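Activator of Hsp90 ATPase homologue 1/2-like C-terminal domain-containing protein (Staphylococcus saprophyticus subsp. saprophyticus, PDB 3Q6A) is of unknown function but belongs to the AHA1 (activator of Hsp90 ATPase homologue) family and probably has a Bet v 1-like fold. Local coordinates at residues 3-8 and 107-112; 7-12 and 121-126; 90-95 and 114-119. All coordinates share one frame; numbering follows the deposited sequence.

How the interactions relate
All three contacts use the C-terminal helix 102-125, met at successive levels by two neighbouring antiparallel strands, 3-9 and 87-94. Interaction 3 is entirely buried, about 5 Å between its centre and that of the chain, and joins the segments by van der Waals packing of valine, leucine and threonine without a hydrogen bond across them. Interaction 1, its centre about 5 Å from that of interaction 3, is also buried but mixes apolar packing with a lysine-threonine hydrogen bond. Interaction 2, with its centre about 16 Å from that of interaction 1, uses the same strand and helix at their C-terminal ends; there, at the surface, a carboxylate grips a main-chain N-H beside a valine-leucine cluster.

Interaction 1: 3-8 and 107-112; sequences IITKMQ and GQKEGW
The indole of Trp112 is met obliquely by two groups of segment 3-8, Ile3 CG2 and Thr5 OG1. Trp112 CD1 is the closest ring atom to Ile3 CG2, at 4.2 Å, while Thr5 OG1 is 3.7 Å from Trp112 CB, the methylene that carries the ring. Trp112 NE1 is hydrogen-bonded to Glu94 on the adjacent strand, which ties down the polar side of the indole, and Thr92 and Leu134 pack against the same residue. Lys109 supplies the polar link. Its CG is anti to the backbone N (chi1 -175°) and the chain then bends at chi2 (66°), running extended to meet Thr5 tip to tip. Lys109 NZ donates to Thr5 OG1 at 2.9 Å. Ile4 O is equally near Lys109 NZ, but the angle is too poor for a hydrogen bond. Glu110 of the second subunit offers the same NZ a long and weak charge partner. The lysine's methylenes do apolar work on the way: Lys109 CD lies 3.7 Å from Ile3 CG2 as the two chains slide past each other in opposite directions. Ile3 CD1 crosses to Gln108 CB at 3.5 Å. With axes 9.0 Å apart and inclined by 24°, strand 3-9, outermost in the sheet of this chain, and the long helix run nearly parallel, as in the helix-grip fold of Bet v 1-like proteins, where the C-terminal helix packs on an antiparallel sheet.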
ATOM      1  N   ILE D   3       3.801   3.184  14.907  1.00 28.44           N
ATOM      2  CA  ILE D   3       3.279   3.178  13.552  1.00 22.11           C
ATOM      3  C   ILE D   3       2.064   2.263  13.535  1.00 20.74           C
ATOM      4  O   ILE D   3       2.185   1.044  13.623  1.00 24.19           O
ATOM      5  CB  ILE D   3       4.332   2.666  12.549  1.00 23.71           C
ATOM      6  CG1 ILE D   3       5.626   3.467  12.716  1.00 26.57           C
ATOM      7  CG2 ILE D   3       3.808   2.794  11.130  1.00 26.94           C
ATOM      8  CD1 ILE D   3       6.759   3.007  11.818  1.00 26.31           C
ATOM      9  N   ILE D   4       0.889   2.871  13.423  1.00 20.09           N
ATOM     10  CA  ILE D   4      -0.364   2.132  13.405  1.00 24.22           C
ATOM     11  C   ILE D   4      -1.014   2.237  12.025  1.00 19.38           C
ATOM     12  O   ILE D   4      -1.225   3.341  11.506  1.00 21.14           O
ATOM     13  CB  ILE D   4      -1.337   2.686  14.480  1.00 23.27           C
ATOM     14  CG1 ILE D   4      -0.679   2.610  15.860  1.00 30.50           C
ATOM     15  CG2 ILE D   4      -2.632   1.879  14.488  1.00 26.10           C
ATOM     16  CD1 ILE D   4      -1.448   3.325  16.953  1.00 31.31           C
ATOM     17  N   THR D   5      -1.305   1.090  11.422  1.00 19.88           N
ATOM     18  CA  THR D   5      -1.933   1.067  10.110  1.00 17.77           C
ATOM     19  C   THR D   5      -3.192   0.205  10.139  1.00 20.70           C
ATOM     20  O   THR D   5      -3.205  -0.863  10.737  1.00 20.18           O
ATOM     21  CB  THR D   5      -0.958   0.512   9.047  1.00 23.42           C
ATOM     22  OG1 THR D   5       0.286   1.215   9.142  1.00 22.92           O
ATOM     23  CG2 THR D   5      -1.522   0.708   7.660  1.00 25.03           C
ATOM     24  N   LYS D   6      -4.253   0.676   9.497  1.00 17.18           N
ATOM     25  CA  LYS D   6      -5.504  -0.074   9.468  1.00 20.83           C
ATOM     26  C   LYS D   6      -5.915  -0.344   8.036  1.00 24.97           C
ATOM     27  O   LYS D   6      -5.791   0.533   7.180  1.00 24.64           O
ATOM     28  CB  LYS D   6      -6.609   0.707  10.186  1.00 23.74           C
ATOM     29  CG  LYS D   6      -6.400   0.844  11.686  1.00 28.30           C
ATOM     30  CD  LYS D   6      -7.551   1.580  12.360  1.00 30.27           C
ATOM     31  CE  LYS D   6      -7.364   1.589  13.870  1.00 38.32           C
ATOM     32  NZ  LYS D   6      -8.475   2.280  14.585  1.00 53.67           N
HETATM   33  N   MSE D   7      -6.381  -1.563   7.770  1.00 20.18           N
HETATM   34  CA  MSE D   7      -6.806  -1.944   6.424  1.00 21.32           C
HETATM   35  C   MSE D   7      -8.077  -2.784   6.467  1.00 22.71           C
HETATM   36  O   MSE D   7      -8.151  -3.776   7.187  1.00 20.52           O
HETATM   37  CB  MSE D   7      -5.719  -2.755   5.719  1.00 25.47           C
HETATM   38  CG  MSE D   7      -6.079  -3.162   4.282  1.00 21.02           C
HETATM   39 SE   MSE D   7      -6.090  -1.758   3.113  1.00 14.05          SE
HETATM   40  CE  MSE D   7      -4.246  -1.462   2.943  1.00 20.00           C
ATOM     41  N   GLN D   8      -9.063  -2.380   5.683  1.00 18.52           N
ATOM     42  CA  GLN D   8     -10.318  -3.113   5.598  1.00 16.11           C
ATOM     43  C   GLN D   8     -10.149  -4.239   4.594  1.00 17.78           C
ATOM     44  O   GLN D   8      -9.588  -4.036   3.514  1.00 20.71           O
ATOM     45  CB  GLN D   8     -11.452  -2.172   5.158  1.00 22.11           C
ATOM     46  CG  GLN D   8     -12.692  -2.904   4.664  1.00 17.28           C
ATOM     47  CD  GLN D   8     -13.452  -3.630   5.765  1.00 20.56           C
ATOM     48  OE1 GLN D   8     -14.063  -4.668   5.514  1.00 24.54           O
ATOM     49  NE2 GLN D   8     -13.441  -3.073   6.982  1.00 18.86           N
ATOM     50  N   GLY D 107       9.632   4.687   5.789  1.00 19.48           N
ATOM     51  CA  GLY D 107       9.941   3.399   5.210  1.00 23.59           C
ATOM     52  C   GLY D 107       9.155   2.276   5.853  1.00 18.44           C
ATOM     53  O   GLY D 107       8.675   1.383   5.164  1.00 19.95           O
ATOM     54  N   GLN D 108       9.026   2.297   7.171  1.00 18.17           N
ATOM     55  CA  GLN D 108       8.282   1.242   7.841  1.00 23.51           C
ATOM     56  C   GLN D 108       6.795   1.365   7.517  1.00 18.91           C
ATOM     57  O   GLN D 108       6.130   0.367   7.262  1.00 19.94           O
ATOM     58  CB  GLN D 108       8.507   1.297   9.350  1.00 24.86           C
ATOM     59  CG  GLN D 108       9.882   0.778   9.752  1.00 33.57           C
ATOM     60  CD  GLN D 108      10.063  -0.694   9.423  1.00 37.55           C
ATOM     61  OE1 GLN D 108       9.640  -1.571  10.181  1.00 35.57           O
ATOM     62  NE2 GLN D 108      10.678  -0.974   8.277  1.00 33.70           N
ATOM     63  N   LYS D 109       6.287   2.591   7.530  1.00 18.71           N
ATOM     64  CA  LYS D 109       4.879   2.821   7.193  1.00 16.05           C
ATOM     65  C   LYS D 109       4.597   2.205   5.815  1.00 21.52           C
ATOM     66  O   LYS D 109       3.590   1.514   5.610  1.00 17.60           O
ATOM     67  CB  LYS D 109       4.588   4.323   7.169  1.00 16.56           C
ATOM     68  CG  LYS D 109       3.109   4.654   6.936  1.00 20.83           C
ATOM     69  CD  LYS D 109       2.232   4.189   8.121  1.00 14.70           C
ATOM     70  CE  LYS D 109       0.752   4.518   7.843  1.00 20.83           C
ATOM     71  NZ  LYS D 109      -0.112   4.068   8.975  1.00 20.70           N
ATOM     72  N   GLU D 110       5.489   2.466   4.869  1.00 18.77           N
ATOM     73  CA  GLU D 110       5.360   1.937   3.521  1.00 14.52           C
ATOM     74  C   GLU D 110       5.258   0.412   3.570  1.00 19.57           C
ATOM     75  O   GLU D 110       4.401  -0.178   2.932  1.00 14.47           O
ATOM     76  CB  GLU D 110       6.581   2.341   2.697  1.00 13.75           C
ATOM     77  CG  GLU D 110       6.608   1.772   1.301  1.00 18.46           C
ATOM     78  CD  GLU D 110       7.798   2.277   0.551  1.00 22.04           C
ATOM     79  OE1 GLU D 110       8.927   1.947   0.969  1.00 31.02           O
ATOM     80  OE2 GLU D 110       7.611   3.009  -0.430  1.00 25.24           O
ATOM     81  N   GLY D 111       6.139  -0.225   4.332  1.00 17.86           N
ATOM     82  CA  GLY D 111       6.105  -1.678   4.399  1.00 23.71           C
ATOM     83  C   GLY D 111       4.778  -2.230   4.906  1.00 16.62           C
ATOM     84  O   GLY D 111       4.243  -3.199   4.354  1.00 16.04           O
ATOM     85  N   TRP D 112       4.257  -1.616   5.957  1.00 13.66           N
ATOM     86  CA  TRP D 112       2.998  -2.054   6.556  1.00 15.31           C
ATOM     87  C   TRP D 112       1.840  -1.826   5.614  1.00 13.75           C
ATOM     88  O   TRP D 112       1.001  -2.709   5.447  1.00 12.95           O
ATOM     89  CB  TRP D 112       2.742  -1.317   7.870  1.00 15.42           C
ATOM     90  CG  TRP D 112       3.629  -1.783   8.988  1.00 22.86           C
ATOM     91  CD1 TRP D 112       4.622  -1.068   9.607  1.00 23.79           C
ATOM     92  CD2 TRP D 112       3.637  -3.088   9.586  1.00 19.20           C
ATOM     93  NE1 TRP D 112       5.253  -1.854  10.551  1.00 23.38           N
ATOM     94  CE2 TRP D 112       4.668  -3.096  10.557  1.00 28.56           C
ATOM     95  CE3 TRP D 112       2.874  -4.253   9.392  1.00 14.32           C
ATOM     96  CZ2 TRP D 112       4.952  -4.225  11.331  1.00 24.72           C
ATOM     97  CZ3 TRP D 112       3.161  -5.375  10.164  1.00 19.00           C
ATOM     98  CH2 TRP D 112       4.192  -5.351  11.121  1.00 27.19           C
TER

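Interaction 2: 7-12 and 121-126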
HETATM    1  N   MSE D   7      -6.381  -1.563   7.770  1.00 20.18           N
HETATM    2  CA  MSE D   7      -6.806  -1.944   6.424  1.00 21.32           C
HETATM    3  C   MSE D   7      -8.077  -2.784   6.467  1.00 22.71           C
HETATM    4  O   MSE D   7      -8.151  -3.776   7.187  1.00 20.52           O
HETATM    5  CB  MSE D   7      -5.719  -2.755   5.719  1.00 25.47           C
HETATM    6  CG  MSE D   7      -6.079  -3.162   4.282  1.00 21.02           C
HETATM    7 SE   MSE D   7      -6.090  -1.758   3.113  1.00 14.05          SE
HETATM    8  CE  MSE D   7      -4.246  -1.462   2.943  1.00 20.00           C
ATOM      9  N   GLN D   8      -9.063  -2.380   5.683  1.00 18.52           N
ATOM     10  CA  GLN D   8     -10.318  -3.113   5.598  1.00 16.11           C
ATOM     11  C   GLN D   8     -10.149  -4.239   4.594  1.00 17.78           C
ATOM     12  O   GLN D   8      -9.588  -4.036   3.514  1.00 20.71           O
ATOM     13  CB  GLN D   8     -11.452  -2.172   5.158  1.00 22.11           C
ATOM     14  CG  GLN D   8     -12.692  -2.904   4.664  1.00 17.28           C
ATOM     15  CD  GLN D   8     -13.452  -3.630   5.765  1.00 20.56           C
ATOM     16  OE1 GLN D   8     -14.063  -4.668   5.514  1.00 24.54           O
ATOM     17  NE2 GLN D   8     -13.441  -3.073   6.982  1.00 18.86           N
ATOM     18  N   VAL D   9     -10.580  -5.439   4.972  1.00 17.06           N
ATOM     19  CA  VAL D   9     -10.522  -6.603   4.101  1.00 15.90           C
ATOM     20  C   VAL D   9     -11.921  -7.228   4.146  1.00 24.36           C
ATOM     21  O   VAL D   9     -12.407  -7.602   5.216  1.00 20.12           O
ATOM     22  CB  VAL D   9      -9.486  -7.633   4.572  1.00 22.91           C
ATOM     23  CG1 VAL D   9      -9.342  -8.692   3.518  1.00 21.61           C
ATOM     24  CG2 VAL D   9      -8.129  -6.948   4.840  1.00 17.47           C
ATOM     25  N   ASP D  10     -12.550  -7.350   2.980  1.00 16.77           N
ATOM     26  CA  ASP D  10     -13.927  -7.846   2.887  1.00 20.43           C
ATOM     27  C   ASP D  10     -14.177  -9.351   2.996  1.00 21.19           C
ATOM     28  O   ASP D  10     -14.835  -9.954   2.135  1.00 22.90           O
ATOM     29  CB  ASP D  10     -14.569  -7.318   1.596  1.00 18.75           C
ATOM     30  CG  ASP D  10     -14.599  -5.795   1.527  1.00 21.25           C
ATOM     31  OD1 ASP D  10     -14.403  -5.111   2.559  1.00 22.60           O
ATOM     32  OD2 ASP D  10     -14.846  -5.261   0.422  1.00 24.14           O
ATOM     33  N   VAL D  11     -13.642  -9.959   4.055  1.00 24.72           N
ATOM     34  CA  VAL D  11     -13.836 -11.386   4.323  1.00 28.11           C
ATOM     35  C   VAL D  11     -13.951 -11.522   5.833  1.00 23.25           C
ATOM     36  O   VAL D  11     -13.595 -10.604   6.556  1.00 19.89           O
ATOM     37  CB  VAL D  11     -12.658 -12.268   3.839  1.00 31.51           C
ATOM     38  CG1 VAL D  11     -12.539 -12.211   2.330  1.00 30.18           C
ATOM     39  CG2 VAL D  11     -11.375 -11.831   4.502  1.00 23.68           C
ATOM     40  N   PRO D  12     -14.476 -12.662   6.326  1.00 23.83           N
ATOM     41  CA  PRO D  12     -14.613 -12.853   7.774  1.00 26.16           C
ATOM     42  C   PRO D  12     -13.266 -12.830   8.497  1.00 22.07           C
ATOM     43  O   PRO D  12     -12.247 -13.240   7.949  1.00 22.63           O
ATOM     44  CB  PRO D  12     -15.307 -14.214   7.888  1.00 24.52           C
ATOM     45  CG  PRO D  12     -16.105 -14.291   6.622  1.00 25.99           C
ATOM     46  CD  PRO D  12     -15.104 -13.770   5.594  1.00 22.75           C
ATOM     47  N   VAL D 121      -5.751  -7.808  -1.425  1.00 21.35           N
ATOM     48  CA  VAL D 121      -5.897  -8.353  -2.763  1.00 17.88           C
ATOM     49  C   VAL D 121      -5.930  -9.883  -2.762  1.00 22.67           C
ATOM     50  O   VAL D 121      -6.732 -10.497  -3.470  1.00 23.06           O
ATOM     51  CB  VAL D 121      -4.743  -7.907  -3.668  1.00 21.89           C
ATOM     52  CG1 VAL D 121      -4.895  -8.537  -5.044  1.00 23.10           C
ATOM     53  CG2 VAL D 121      -4.726  -6.385  -3.759  1.00 23.37           C
ATOM     54  N   TYR D 122      -5.052 -10.496  -1.976  1.00 19.37           N
ATOM     55  CA  TYR D 122      -4.996 -11.954  -1.911  1.00 23.44           C
ATOM     56  C   TYR D 122      -6.305 -12.565  -1.390  1.00 21.20           C
ATOM     57  O   TYR D 122      -6.802 -13.546  -1.951  1.00 23.05           O
ATOM     58  CB  TYR D 122      -3.811 -12.388  -1.038  1.00 19.48           C
ATOM     59  CG  TYR D 122      -3.801 -13.853  -0.638  1.00 22.20           C
ATOM     60  CD1 TYR D 122      -3.694 -14.855  -1.599  1.00 24.82           C
ATOM     61  CD2 TYR D 122      -3.914 -14.230   0.704  1.00 28.14           C
ATOM     62  CE1 TYR D 122      -3.702 -16.211  -1.236  1.00 34.48           C
ATOM     63  CE2 TYR D 122      -3.921 -15.585   1.079  1.00 25.52           C
ATOM     64  CZ  TYR D 122      -3.817 -16.565   0.099  1.00 29.93           C
ATOM     65  OH  TYR D 122      -3.854 -17.904   0.445  1.00 34.85           O
ATOM     66  N   LEU D 123      -6.863 -11.987  -0.336  1.00 20.89           N
ATOM     67  CA  LEU D 123      -8.102 -12.508   0.251  1.00 16.98           C
ATOM     68  C   LEU D 123      -9.380 -12.113  -0.494  1.00 24.20           C
ATOM     69  O   LEU D 123     -10.362 -12.860  -0.490  1.00 22.71           O
ATOM     70  CB  LEU D 123      -8.213 -12.077   1.713  1.00 14.08           C
ATOM     71  CG  LEU D 123      -7.138 -12.670   2.640  1.00 16.88           C
ATOM     72  CD1 LEU D 123      -7.292 -12.130   4.062  1.00 15.53           C
ATOM     73  CD2 LEU D 123      -7.252 -14.192   2.616  1.00 25.68           C
ATOM     74  N   GLU D 124      -9.380 -10.953  -1.134  1.00 18.98           N
ATOM     75  CA  GLU D 124     -10.580 -10.511  -1.850  1.00 19.87           C
ATOM     76  C   GLU D 124     -10.632 -10.991  -3.297  1.00 25.51           C
ATOM     77  O   GLU D 124     -11.714 -11.060  -3.880  1.00 32.97           O
ATOM     78  CB  GLU D 124     -10.698  -8.981  -1.811  1.00 21.06           C
ATOM     79  CG  GLU D 124     -11.091  -8.420  -0.446  1.00 25.61           C
ATOM     80  CD  GLU D 124     -11.197  -6.915  -0.433  1.00 20.98           C
ATOM     81  OE1 GLU D 124     -11.184  -6.303  -1.525  1.00 26.73           O
ATOM     82  OE2 GLU D 124     -11.313  -6.326   0.659  1.00 20.64           O
ATOM     83  N   HIS D 125      -9.486 -11.340  -3.877  1.00 21.90           N
ATOM     84  CA  HIS D 125      -9.469 -11.779  -5.270  1.00 24.87           C
ATOM     85  C   HIS D 125      -8.733 -13.070  -5.585  1.00 20.47           C
ATOM     86  O   HIS D 125      -8.786 -13.547  -6.718  1.00 26.27           O
ATOM     87  CB  HIS D 125      -8.902 -10.670  -6.159  1.00 20.54           C
ATOM     88  CG  HIS D 125      -9.777  -9.465  -6.233  1.00 25.60           C
ATOM     89  ND1 HIS D 125     -11.091  -9.531  -6.644  1.00 26.86           N
ATOM     90  CD2 HIS D 125      -9.547  -8.172  -5.901  1.00 28.55           C
ATOM     91  CE1 HIS D 125     -11.637  -8.330  -6.552  1.00 33.14           C
ATOM     92  NE2 HIS D 125     -10.723  -7.489  -6.104  1.00 33.13           N
ATOM     93  N   GLY D 126      -8.029 -13.623  -4.612  1.00 26.63           N
ATOM     94  CA  GLY D 126      -7.308 -14.851  -4.872  1.00 30.46           C
ATOM     95  C   GLY D 126      -6.170 -14.669  -5.853  1.00 36.18           C
ATOM     96  O   GLY D 126      -5.803 -15.604  -6.567  1.00 39.66           O
TER
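Strand 7-9 and helix 121-125 run in nearly the same direction, their axes 22° apart and 9.4 Å from each other at closest. Just past the strand the chain makes an inverse gamma turn centred on Asp10, closed by a weak Val11 N to Val9 O bond; Asp10 and Glu124 form the closest CA pair, at 6.4 Å. The turn presents Asp10 N to the helix, and Glu124 OE2, on a chain extended beyond CG, accepts a hydrogen bond from it through its anti lone pair, at 2.8 Å and an almost straight 170°. The two carboxylates lie near each other, Asp10 OD2 being 3.7 Å from Glu124 OE2. Lys120 forms a salt bridge to the same OE2 and probably eases this repulsion. Beside the polar link, Leu123 meets two valines that approach from the same side: its CB is 4.0 Å from Val9 CG1, and its CD1 is 4.1 Å from Val11 CG2. Val11 CG1 rests against the main chain at Leu123 O, 3.6 Å away. Leu123 also packs on Thr15, Val16 and Ala19, so helix 13-21, which begins right after Pro12 at its N-cap position, joins the strand exit to the end of helix 102-125, while Thr88 of strand 87-94 holds Val11 O.

Interaction 3: 90-95 and 114-119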
ATOM      1  N   VAL D  90      -7.996  -4.882   9.839  1.00 20.13           N
ATOM      2  CA  VAL D  90      -6.738  -5.356  10.403  1.00 23.59           C
ATOM      3  C   VAL D  90      -5.976  -4.124  10.876  1.00 28.48           C
ATOM      4  O   VAL D  90      -5.890  -3.119  10.167  1.00 23.35           O
ATOM      5  CB  VAL D  90      -5.876  -6.091   9.352  1.00 25.15           C
ATOM      6  CG1 VAL D  90      -4.590  -6.630  10.016  1.00 27.42           C
ATOM      7  CG2 VAL D  90      -6.667  -7.210   8.711  1.00 29.69           C
ATOM      8  N   THR D  91      -5.431  -4.184  12.081  1.00 22.54           N
ATOM      9  CA  THR D  91      -4.689  -3.061  12.596  1.00 23.85           C
ATOM     10  C   THR D  91      -3.296  -3.522  12.955  1.00 29.74           C
ATOM     11  O   THR D  91      -3.137  -4.335  13.862  1.00 24.63           O
ATOM     12  CB  THR D  91      -5.344  -2.481  13.855  1.00 27.39           C
ATOM     13  OG1 THR D  91      -6.700  -2.123  13.562  1.00 25.88           O
ATOM     14  CG2 THR D  91      -4.599  -1.240  14.318  1.00 24.81           C
ATOM     15  N   THR D  92      -2.294  -3.028  12.232  1.00 25.89           N
ATOM     16  CA  THR D  92      -0.913  -3.392  12.544  1.00 22.19           C
ATOM     17  C   THR D  92      -0.325  -2.257  13.378  1.00 17.87           C
ATOM     18  O   THR D  92      -0.571  -1.080  13.116  1.00 19.05           O
ATOM     19  CB  THR D  92      -0.043  -3.604  11.265  1.00 20.31           C
ATOM     20  OG1 THR D  92      -0.124  -2.444  10.428  1.00 24.91           O
ATOM     21  CG2 THR D  92      -0.501  -4.828  10.487  1.00 17.90           C
ATOM     22  N   THR D  93       0.434  -2.620  14.406  1.00 24.23           N
ATOM     23  CA  THR D  93       1.069  -1.636  15.262  1.00 22.57           C
ATOM     24  C   THR D  93       2.519  -2.039  15.514  1.00 26.94           C
ATOM     25  O   THR D  93       2.795  -3.144  15.990  1.00 25.32           O
ATOM     26  CB  THR D  93       0.360  -1.514  16.625  1.00 29.99           C
ATOM     27  OG1 THR D  93      -0.979  -1.038  16.436  1.00 33.01           O
ATOM     28  CG2 THR D  93       1.105  -0.536  17.513  1.00 26.70           C
ATOM     29  N   GLU D  94       3.442  -1.156  15.151  1.00 21.18           N
ATOM     30  CA  GLU D  94       4.869  -1.411  15.385  1.00 26.67           C
ATOM     31  C   GLU D  94       5.281  -0.253  16.279  1.00 22.59           C
ATOM     32  O   GLU D  94       5.322   0.902  15.858  1.00 30.67           O
ATOM     33  CB  GLU D  94       5.661  -1.426  14.072  1.00 23.82           C
ATOM     34  CG  GLU D  94       7.164  -1.550  14.308  1.00 29.68           C
ATOM     35  CD  GLU D  94       7.967  -1.783  13.038  1.00 26.37           C
ATOM     36  OE1 GLU D  94       7.540  -1.346  11.951  1.00 22.62           O
ATOM     37  OE2 GLU D  94       9.048  -2.396  13.141  1.00 36.21           O
ATOM     38  N   LYS D  95       5.576  -0.583  17.530  1.00 22.57           N
ATOM     39  CA  LYS D  95       5.872   0.409  18.541  1.00 21.14           C
ATOM     40  C   LYS D  95       7.301   0.842  18.762  1.00 25.81           C
ATOM     41  O   LYS D  95       8.250   0.152  18.386  1.00 23.17           O
ATOM     42  CB  LYS D  95       5.325  -0.079  19.885  1.00 21.40           C
ATOM     43  CG  LYS D  95       3.897  -0.571  19.813  1.00 29.64           C
ATOM     44  CD  LYS D  95       3.453  -1.161  21.138  1.00 32.32           C
ATOM     45  CE  LYS D  95       1.987  -1.555  21.083  1.00 32.52           C
ATOM     46  NZ  LYS D  95       1.523  -2.044  22.409  1.00 47.14           N
ATOM     47  N   TYR D 114       1.938  -1.536   2.303  1.00 13.75           N
ATOM     48  CA  TYR D 114       2.055  -2.448   1.172  1.00 19.22           C
ATOM     49  C   TYR D 114       1.634  -3.882   1.557  1.00 13.09           C
ATOM     50  O   TYR D 114       0.852  -4.513   0.856  1.00 18.20           O
ATOM     51  CB  TYR D 114       3.495  -2.458   0.652  1.00 14.74           C
ATOM     52  CG  TYR D 114       3.652  -3.281  -0.596  1.00 12.58           C
ATOM     53  CD1 TYR D 114       2.923  -2.981  -1.746  1.00 11.52           C
ATOM     54  CD2 TYR D 114       4.505  -4.384  -0.625  1.00 19.14           C
ATOM     55  CE1 TYR D 114       3.038  -3.770  -2.904  1.00 24.04           C
ATOM     56  CE2 TYR D 114       4.626  -5.178  -1.780  1.00 17.83           C
ATOM     57  CZ  TYR D 114       3.892  -4.863  -2.908  1.00 20.07           C
ATOM     58  OH  TYR D 114       4.027  -5.630  -4.051  1.00 25.33           O
HETATM   59  N   MSE D 115       2.164  -4.406   2.662  1.00 14.05           N
HETATM   60  CA  MSE D 115       1.796  -5.769   3.055  1.00 15.67           C
HETATM   61  C   MSE D 115       0.278  -5.928   3.214  1.00 14.53           C
HETATM   62  O   MSE D 115      -0.295  -6.922   2.765  1.00 19.30           O
HETATM   63  CB  MSE D 115       2.495  -6.174   4.368  1.00 18.84           C
HETATM   64  CG  MSE D 115       2.185  -7.627   4.870  1.00 17.01           C
HETATM   65 SE   MSE D 115       0.637  -7.839   5.843  1.00  9.94          SE
HETATM   66  CE  MSE D 115       1.149  -7.146   7.353  1.00 19.02           C
ATOM     67  N   LEU D 116      -0.363  -4.947   3.835  1.00 16.36           N
ATOM     68  CA  LEU D 116      -1.810  -5.005   4.072  1.00 16.01           C
ATOM     69  C   LEU D 116      -2.568  -4.888   2.753  1.00 19.13           C
ATOM     70  O   LEU D 116      -3.671  -5.429   2.612  1.00 15.69           O
ATOM     71  CB  LEU D 116      -2.228  -3.903   5.078  1.00 12.94           C
ATOM     72  CG  LEU D 116      -1.744  -4.153   6.522  1.00 16.16           C
ATOM     73  CD1 LEU D 116      -2.004  -2.944   7.416  1.00 16.21           C
ATOM     74  CD2 LEU D 116      -2.463  -5.396   7.068  1.00 16.67           C
ATOM     75  N   SER D 117      -1.985  -4.186   1.775  1.00 20.05           N
ATOM     76  CA  SER D 117      -2.621  -4.061   0.459  1.00 16.52           C
ATOM     77  C   SER D 117      -2.519  -5.393  -0.250  1.00 21.19           C
ATOM     78  O   SER D 117      -3.458  -5.827  -0.905  1.00 19.40           O
ATOM     79  CB  SER D 117      -1.932  -2.976  -0.391  1.00 12.80           C
ATOM     80  OG  SER D 117      -2.104  -1.718   0.225  1.00 15.21           O
ATOM     81  N   CYS D 118      -1.366  -6.042  -0.131  1.00 15.86           N
ATOM     82  CA  CYS D 118      -1.174  -7.356  -0.733  1.00 18.12           C
ATOM     83  C   CYS D 118      -2.141  -8.326  -0.046  1.00 18.04           C
ATOM     84  O   CYS D 118      -2.721  -9.197  -0.687  1.00 19.75           O
ATOM     85  CB  CYS D 118       0.254  -7.838  -0.512  1.00 21.00           C
ATOM     86  SG  CYS D 118       1.491  -6.897  -1.426  1.00 20.82           S
ATOM     87  N   LEU D 119      -2.289  -8.175   1.266  1.00 14.40           N
ATOM     88  CA  LEU D 119      -3.205  -9.027   2.026  1.00 15.56           C
ATOM     89  C   LEU D 119      -4.630  -8.902   1.469  1.00 21.83           C
ATOM     90  O   LEU D 119      -5.283  -9.906   1.154  1.00 21.81           O
ATOM     91  CB  LEU D 119      -3.190  -8.621   3.496  1.00 16.94           C
ATOM     92  CG  LEU D 119      -4.226  -9.322   4.377  1.00 18.73           C
ATOM     93  CD1 LEU D 119      -3.896 -10.816   4.458  1.00 18.44           C
ATOM     94  CD2 LEU D 119      -4.278  -8.672   5.735  1.00 14.73           C
TER
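The tight part of this contact is a small, mainly aliphatic cluster centred on Leu116, whose CD2 reaches Val90 and, with CD1, also Thr92. With CG anti to its carbonyl carbon (chi1 -70°), Leu116 sends CD2 to Val90 CG1 at 3.8 Å, the two side chains crossing obliquely. Its other methyl, CD1, meets Thr92 tip to tip, 3.6 Å from OG1 and 3.9 Å from Thr92 CG2. Thr92 holds its hydroxyl in the crowded position between backbone N and carbonyl carbon (chi1 54°); from there OG1 makes a weak hydrogen bond to Thr5 O on the neighbouring strand, so this buried polar atom has a partner although within 114-119 its nearest neighbour is the methyl Leu116 CD1. Packing is looser around Leu116: Leu119 CD2 reaches Val90 CG2 tip to tip at 4.1 Å, and the selenomethionine Met115 brings CE to 4.2 Å from Thr92 CG2. No hydrogen bond crosses between the segments, and even the closest CA pair, Val90 and Leu116, is 8.0 Å apart, so side chains alone bridge the gap. Beyond Thr92 the segment adds nothing to this contact; the strand ends at Glu94, and the loop residue Lys95, whose carbonyl O is bound by His75, is partly exposed. Away from the cluster, the partly exposed Tyr114 packs on Ser117 of the second subunit. Val16, Ala19 and Phe20 of helix 13-21 close in on the apolar side. The long C-terminal helix running nearly antiparallel (157°) to a strand of the antiparallel sheet, and packed on it through a buried, mainly aliphatic layer, is consistent with the helix-grip fold of Bet v 1-like proteins, in which this helix packs against the sheet.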